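Local coordinates for translation initiation factor eIF2B, subunit delta (Archaeoglobus fulgidus, PDB 1T5O), which probably catalyses the isomerisation of 5-methylthioribose 1-phosphate to 5-methylthioribulose 1-phosphate, a step of methionine biosynthesis, at residues E127-V130 against E131-K135; P190-Q193 against G194-L197. All blocks are in the same frame, centred on the assembly; numbering follows the deposited sequence.

In the fold
Both contacts are local, each made within a single run of chain, and they come in series: interaction 1 lies on the long helix 111-141, interaction 2 at the start of helix 193-204. Between them the chain runs through strands 149-152 and 182-186, neighbours in the parallel part of the Rossmann-like sheet. The centres of the two contacts are 24 Å apart, with nearest atoms about 15 Å from each other, and they fall on opposite sides of the chain's centre. Interaction 2 contains Gln193, a predicted substrate-binding residue, and meets the second subunit; interaction 1 fastens helix 111-141 to the loop around Val162 and stays within its own subunit.

Interaction 1: E127-V130 against E131-K135; sequences EEDV and ERNRK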
ATOM      1  N   GLU A 127     -26.747 -16.051  16.066  1.00 26.78           N
ATOM      2  CA  GLU A 127     -27.959 -15.773  15.302  1.00 25.64           C
ATOM      3  C   GLU A 127     -28.291 -14.279  15.348  1.00 25.75           C
ATOM      4  O   GLU A 127     -28.754 -13.690  14.362  1.00 24.11           O
ATOM      5  CB  GLU A 127     -29.125 -16.557  15.907  1.00 29.02           C
ATOM      6  CG  GLU A 127     -30.462 -16.265  15.288  1.00 31.84           C
ATOM      7  CD  GLU A 127     -30.552 -16.759  13.860  1.00 35.16           C
ATOM      8  OE1 GLU A 127     -29.624 -17.468  13.404  1.00 37.18           O
ATOM      9  OE2 GLU A 127     -31.556 -16.443  13.195  1.00 36.25           O
ATOM     10  N   GLU A 128     -28.108 -13.683  16.522  1.00 24.55           N
ATOM     11  CA  GLU A 128     -28.367 -12.260  16.682  1.00 25.61           C
ATOM     12  C   GLU A 128     -27.387 -11.433  15.856  1.00 24.83           C
ATOM     13  O   GLU A 128     -27.755 -10.391  15.340  1.00 23.39           O
ATOM     14  CB  GLU A 128     -28.274 -11.875  18.147  1.00 27.79           C
ATOM     15  CG  GLU A 128     -29.355 -12.541  18.977  1.00 29.83           C
ATOM     16  CD  GLU A 128     -29.278 -12.128  20.431  1.00 33.70           C
ATOM     17  OE1 GLU A 128     -28.154 -11.907  20.929  1.00 30.74           O
ATOM     18  OE2 GLU A 128     -30.348 -12.039  21.066  1.00 35.80           O
ATOM     19  N   ASP A 129     -26.137 -11.888  15.727  1.00 25.99           N
ATOM     20  CA  ASP A 129     -25.194 -11.136  14.903  1.00 26.88           C
ATOM     21  C   ASP A 129     -25.659 -11.166  13.446  1.00 25.24           C
ATOM     22  O   ASP A 129     -25.603 -10.159  12.722  1.00 23.39           O
ATOM     23  CB  ASP A 129     -23.783 -11.710  14.971  1.00 29.44           C
ATOM     24  CG  ASP A 129     -22.820 -10.938  14.073  1.00 34.44           C
ATOM     25  OD1 ASP A 129     -22.146 -11.565  13.208  1.00 36.31           O
ATOM     26  OD2 ASP A 129     -22.756  -9.688  14.231  1.00 35.04           O
ATOM     27  N   VAL A 130     -26.114 -12.327  12.996  1.00 25.84           N
ATOM     28  CA  VAL A 130     -26.564 -12.415  11.606  1.00 25.13           C
ATOM     29  C   VAL A 130     -27.758 -11.478  11.389  1.00 25.31           C
ATOM     30  O   VAL A 130     -27.799 -10.724  10.408  1.00 23.50           O
ATOM     31  CB  VAL A 130     -26.954 -13.862  11.228  1.00 24.95           C
ATOM     32  CG1 VAL A 130     -27.345 -13.936   9.755  1.00 25.88           C
ATOM     33  CG2 VAL A 130     -25.772 -14.804  11.503  1.00 26.29           C
ATOM     34  N   GLU A 131     -28.713 -11.513  12.313  1.00 25.53           N
ATOM     35  CA  GLU A 131     -29.905 -10.671  12.199  1.00 27.55           C
ATOM     36  C   GLU A 131     -29.543  -9.184  12.211  1.00 25.09           C
ATOM     37  O   GLU A 131     -30.083  -8.412  11.422  1.00 24.05           O
ATOM     38  CB  GLU A 131     -30.931 -11.029  13.306  1.00 29.10           C
ATOM     39  CG  GLU A 131     -30.474 -10.906  14.748  1.00 38.27           C
ATOM     40  CD  GLU A 131     -31.483 -11.517  15.766  1.00 42.48           C
ATOM     41  OE1 GLU A 131     -31.675 -10.919  16.868  1.00 44.35           O
ATOM     42  OE2 GLU A 131     -32.066 -12.591  15.461  1.00 42.53           O
ATOM     43  N   ARG A 132     -28.621  -8.795  13.095  1.00 24.53           N
ATOM     44  CA  ARG A 132     -28.132  -7.410  13.183  1.00 25.05           C
ATOM     45  C   ARG A 132     -27.529  -6.913  11.853  1.00 22.53           C
ATOM     46  O   ARG A 132     -27.762  -5.780  11.435  1.00 20.18           O
ATOM     47  CB  ARG A 132     -27.028  -7.289  14.251  1.00 29.81           C
ATOM     48  CG  ARG A 132     -27.518  -6.835  15.601  1.00 37.76           C
ATOM     49  CD  ARG A 132     -26.381  -6.503  16.593  1.00 41.42           C
ATOM     50  NE  ARG A 132     -25.759  -7.688  17.192  1.00 47.02           N
ATOM     51  CZ  ARG A 132     -24.601  -8.207  16.790  1.00 50.26           C
ATOM     52  NH1 ARG A 132     -23.925  -7.647  15.782  1.00 50.88           N
ATOM     53  NH2 ARG A 132     -24.112  -9.289  17.388  1.00 50.67           N
ATOM     54  N   ASN A 133     -26.732  -7.761  11.220  1.00 21.50           N
ATOM     55  CA  ASN A 133     -26.077  -7.408   9.955  1.00 23.25           C
ATOM     56  C   ASN A 133     -27.065  -7.286   8.815  1.00 22.56           C
ATOM     57  O   ASN A 133     -26.923  -6.401   7.983  1.00 23.59           O
ATOM     58  CB  ASN A 133     -24.990  -8.434   9.609  1.00 21.76           C
ATOM     59  CG  ASN A 133     -23.823  -8.352  10.560  1.00 24.69           C
ATOM     60  OD1 ASN A 133     -23.595  -7.302  11.146  1.00 25.29           O
ATOM     61  ND2 ASN A 133     -23.079  -9.450  10.726  1.00 23.86           N
ATOM     62  N   ARG A 134     -28.068  -8.171   8.772  1.00 23.04           N
ATOM     63  CA  ARG A 134     -29.098  -8.101   7.726  1.00 25.43           C
ATOM     64  C   ARG A 134     -29.952  -6.836   7.917  1.00 23.94           C
ATOM     65  O   ARG A 134     -30.334  -6.170   6.951  1.00 22.68           O
ATOM     66  CB  ARG A 134     -30.037  -9.320   7.769  1.00 26.70           C
ATOM     67  CG  ARG A 134     -29.447 -10.666   7.335  1.00 33.23           C
ATOM     68  CD  ARG A 134     -30.632 -11.613   7.166  1.00 36.33           C
ATOM     69  NE  ARG A 134     -30.347 -13.037   7.280  1.00 40.84           N
ATOM     70  CZ  ARG A 134     -31.015 -13.848   8.098  1.00 39.92           C
ATOM     71  NH1 ARG A 134     -31.986 -13.368   8.863  1.00 39.81           N
ATOM     72  NH2 ARG A 134     -30.711 -15.131   8.161  1.00 41.14           N
ATOM     73  N   LYS A 135     -30.275  -6.515   9.167  1.00 24.59           N
ATOM     74  CA  LYS A 135     -31.094  -5.325   9.435  1.00 24.23           C
ATOM     75  C   LYS A 135     -30.276  -4.071   9.034  1.00 23.47           C
ATOM     76  O   LYS A 135     -30.784  -3.163   8.359  1.00 20.20           O
ATOM     77  CB  LYS A 135     -31.477  -5.277  10.922  1.00 24.09           C
ATOM     78  CG  LYS A 135     -32.376  -4.113  11.254  1.00 28.00           C
ATOM     79  CD  LYS A 135     -33.050  -4.268  12.609  1.00 32.47           C
ATOM     80  CE  LYS A 135     -34.368  -3.486  12.650  1.00 34.01           C
ATOM     81  NZ  LYS A 135     -34.945  -3.507  14.034  1.00 39.40           N
TER
HETATM   82  O   HOH W   1     -32.288 -17.272   9.930  1.00 24.17           O
HETATM   83  O   HOH W   2     -21.930  -6.968  13.408  1.00 36.08           O
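Glu131 N donates to Glu127 O at 3.0 Å, one of the i to i+4 bonds of helix 111-141. Its side chain runs beside that of Glu128, but CG is modelled too close to Glu128 O, so this placing is doubtful. Arg132 next bends at chi3 (-78°), which folds its guanidinium back over Asp129. One face of the group lies over Asp129 CA, and NH1 reaches OD2 of Asp129 at 2.8 Å in a salt bridge whose hydrogen bond is weak, the N-H angle being only 128°. The carboxylate and guanidinium planes are 44° apart, so the pair is not the flat, two-pronged kind. Asn133 follows, its N bonded to Asp129 O. A water gives one hydrogen to Asp129 OD2 and another to Asn133 OD1, 2.8 Å away, while Asn133 ND2 donates to Asp163 O and Asp129 OD1 accepts from Val162 N. Arg134 then lays one guanidinium face over Val130 CG1, which is 3.9 Å from NH2. A second water accepts from that NH2 and donates weakly to Glu127 OE2; the other oxygen of Glu127 pairs with Arg4. Asp129 thus has both carboxylate oxygens engaged, and the positive charge of Arg132 would be expected to stabilise its ionised form.

Interaction 2: P190-Q193 against G194-L197; sequences PLNQ and GSRL
Helix 193-204 begins here, at the carboxyl end of strand 182-186, and its first turn is tied back to the loop that leads into it. Asn192 sits at the N-cap position, and its backbone O accepts from Arg196 N at 2.9 Å. Its side chain makes no capping bond; instead ND2 donates to Ser195 OG at 3.1 Å, with the hydroxyl in the amide plane and an N-H angle of 161°. Ser195 OG stands between its own backbone N and carbonyl carbon (chi1 60°), which turns it toward that amide. The hydroxyl is also bonded to Ile297 O of the second subunit, while Glu187 and Arg189 hold the two ends of the Asn192 amide, so the helix start is coupled to the dimer interface. In a Rossmann-like fold the loops at this end of the parallel strands commonly shape the active site, consistent with the predicted role of Gln193 in substrate binding and with Lys244, also predicted to bind substrate, close to its side chain. Gln193 O takes Leu197 N at 2.9 Å, an alpha-type bond from i to i+4. Arg196 runs its CG past Asn192 O at 3.2 Å and then bends at chi3 (-45°). A water bridges from there, accepting from Arg196 NH2 at 2.7 Å and donating to Leu191 O at 2.8 Å. Leu197 CD2 lies over one face of the guanidinium, and the same leucine packs on Arg45.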
ATOM      1  N   PRO A 190      -0.635  -3.712   5.709  1.00 20.21           N
ATOM      2  CA  PRO A 190       0.386  -4.662   5.245  1.00 21.36           C
ATOM      3  C   PRO A 190      -0.048  -6.140   5.319  1.00 23.87           C
ATOM      4  O   PRO A 190       0.725  -7.018   4.945  1.00 22.20           O
ATOM      5  CB  PRO A 190       1.558  -4.380   6.183  1.00 20.93           C
ATOM      6  CG  PRO A 190       0.846  -4.198   7.487  1.00 22.05           C
ATOM      7  CD  PRO A 190      -0.334  -3.278   7.090  1.00 21.89           C
ATOM      8  N   LEU A 191      -1.264  -6.418   5.796  1.00 21.55           N
ATOM      9  CA  LEU A 191      -1.728  -7.802   5.910  1.00 23.98           C
ATOM     10  C   LEU A 191      -2.612  -8.274   4.773  1.00 22.23           C
ATOM     11  O   LEU A 191      -2.988  -9.445   4.733  1.00 22.77           O
ATOM     12  CB  LEU A 191      -2.464  -8.004   7.244  1.00 28.16           C
ATOM     13  CG  LEU A 191      -1.770  -8.904   8.274  1.00 31.67           C
ATOM     14  CD1 LEU A 191      -0.262  -8.702   8.232  1.00 32.95           C
ATOM     15  CD2 LEU A 191      -2.328  -8.622   9.674  1.00 31.58           C
ATOM     16  N   ASN A 192      -2.956  -7.362   3.864  1.00 21.25           N
ATOM     17  CA  ASN A 192      -3.776  -7.667   2.687  1.00 21.25           C
ATOM     18  C   ASN A 192      -5.140  -8.306   2.908  1.00 23.05           C
ATOM     19  O   ASN A 192      -5.530  -9.247   2.182  1.00 21.01           O
ATOM     20  CB  ASN A 192      -3.000  -8.551   1.713  1.00 22.05           C
ATOM     21  CG  ASN A 192      -1.906  -7.797   1.009  1.00 24.15           C
ATOM     22  OD1 ASN A 192      -0.898  -7.401   1.628  1.00 23.83           O
ATOM     23  ND2 ASN A 192      -2.096  -7.564  -0.287  1.00 23.55           N
ATOM     24  N   GLN A 193      -5.879  -7.803   3.880  1.00 22.66           N
ATOM     25  CA  GLN A 193      -7.210  -8.350   4.119  1.00 22.66           C
ATOM     26  C   GLN A 193      -8.127  -8.103   2.920  1.00 22.68           C
ATOM     27  O   GLN A 193      -9.047  -8.883   2.666  1.00 21.47           O
ATOM     28  CB  GLN A 193      -7.814  -7.726   5.376  1.00 22.29           C
ATOM     29  CG  GLN A 193      -7.056  -8.135   6.645  1.00 25.29           C
ATOM     30  CD  GLN A 193      -6.059  -7.068   7.123  1.00 28.72           C
ATOM     31  OE1 GLN A 193      -5.544  -6.249   6.331  1.00 25.00           O
ATOM     32  NE2 GLN A 193      -5.787  -7.075   8.424  1.00 25.81           N
ATOM     33  N   GLY A 194      -7.880  -7.006   2.206  1.00 23.00           N
ATOM     34  CA  GLY A 194      -8.687  -6.660   1.045  1.00 20.44           C
ATOM     35  C   GLY A 194      -8.519  -7.619  -0.122  1.00 22.10           C
ATOM     36  O   GLY A 194      -9.505  -8.053  -0.736  1.00 21.70           O
ATOM     37  N   SER A 195      -7.284  -7.982  -0.439  1.00 21.40           N
ATOM     38  CA  SER A 195      -7.071  -8.890  -1.569  1.00 22.60           C
ATOM     39  C   SER A 195      -7.304 -10.354  -1.183  1.00 23.37           C
ATOM     40  O   SER A 195      -7.876 -11.125  -1.960  1.00 23.59           O
ATOM     41  CB  SER A 195      -5.653  -8.720  -2.124  1.00 20.98           C
ATOM     42  OG  SER A 195      -4.700  -9.012  -1.120  1.00 24.67           O
ATOM     43  N   ARG A 196      -6.875 -10.723   0.016  1.00 21.69           N
ATOM     44  CA  ARG A 196      -7.022 -12.080   0.508  1.00 24.47           C
ATOM     45  C   ARG A 196      -8.446 -12.487   0.891  1.00 24.95           C
ATOM     46  O   ARG A 196      -8.924 -13.545   0.502  1.00 25.27           O
ATOM     47  CB  ARG A 196      -6.130 -12.294   1.736  1.00 23.00           C
ATOM     48  CG  ARG A 196      -4.652 -12.239   1.436  1.00 27.98           C
ATOM     49  CD  ARG A 196      -3.885 -13.126   2.393  1.00 31.17           C
ATOM     50  NE  ARG A 196      -4.375 -12.897   3.721  1.00 36.53           N
ATOM     51  CZ  ARG A 196      -4.906 -13.815   4.520  1.00 36.76           C
ATOM     52  NH1 ARG A 196      -5.020 -15.093   4.160  1.00 35.76           N
ATOM     53  NH2 ARG A 196      -5.392 -13.415   5.672  1.00 33.86           N
ATOM     54  N   LEU A 197      -9.123 -11.621   1.629  1.00 24.09           N
ATOM     55  CA  LEU A 197     -10.446 -11.927   2.143  1.00 22.92           C
ATOM     56  C   LEU A 197     -11.620 -11.280   1.412  1.00 22.90           C
ATOM     57  O   LEU A 197     -12.546 -11.967   1.005  1.00 20.24           O
ATOM     58  CB  LEU A 197     -10.465 -11.571   3.637  1.00 18.74           C
ATOM     59  CG  LEU A 197      -9.250 -12.123   4.426  1.00 20.17           C
ATOM     60  CD1 LEU A 197      -9.321 -11.749   5.921  1.00 20.83           C
ATOM     61  CD2 LEU A 197      -9.202 -13.657   4.308  1.00 21.59           C
TER
HETATM   62  O   HOH W   3      -5.251 -10.752   5.610  1.00 27.85           O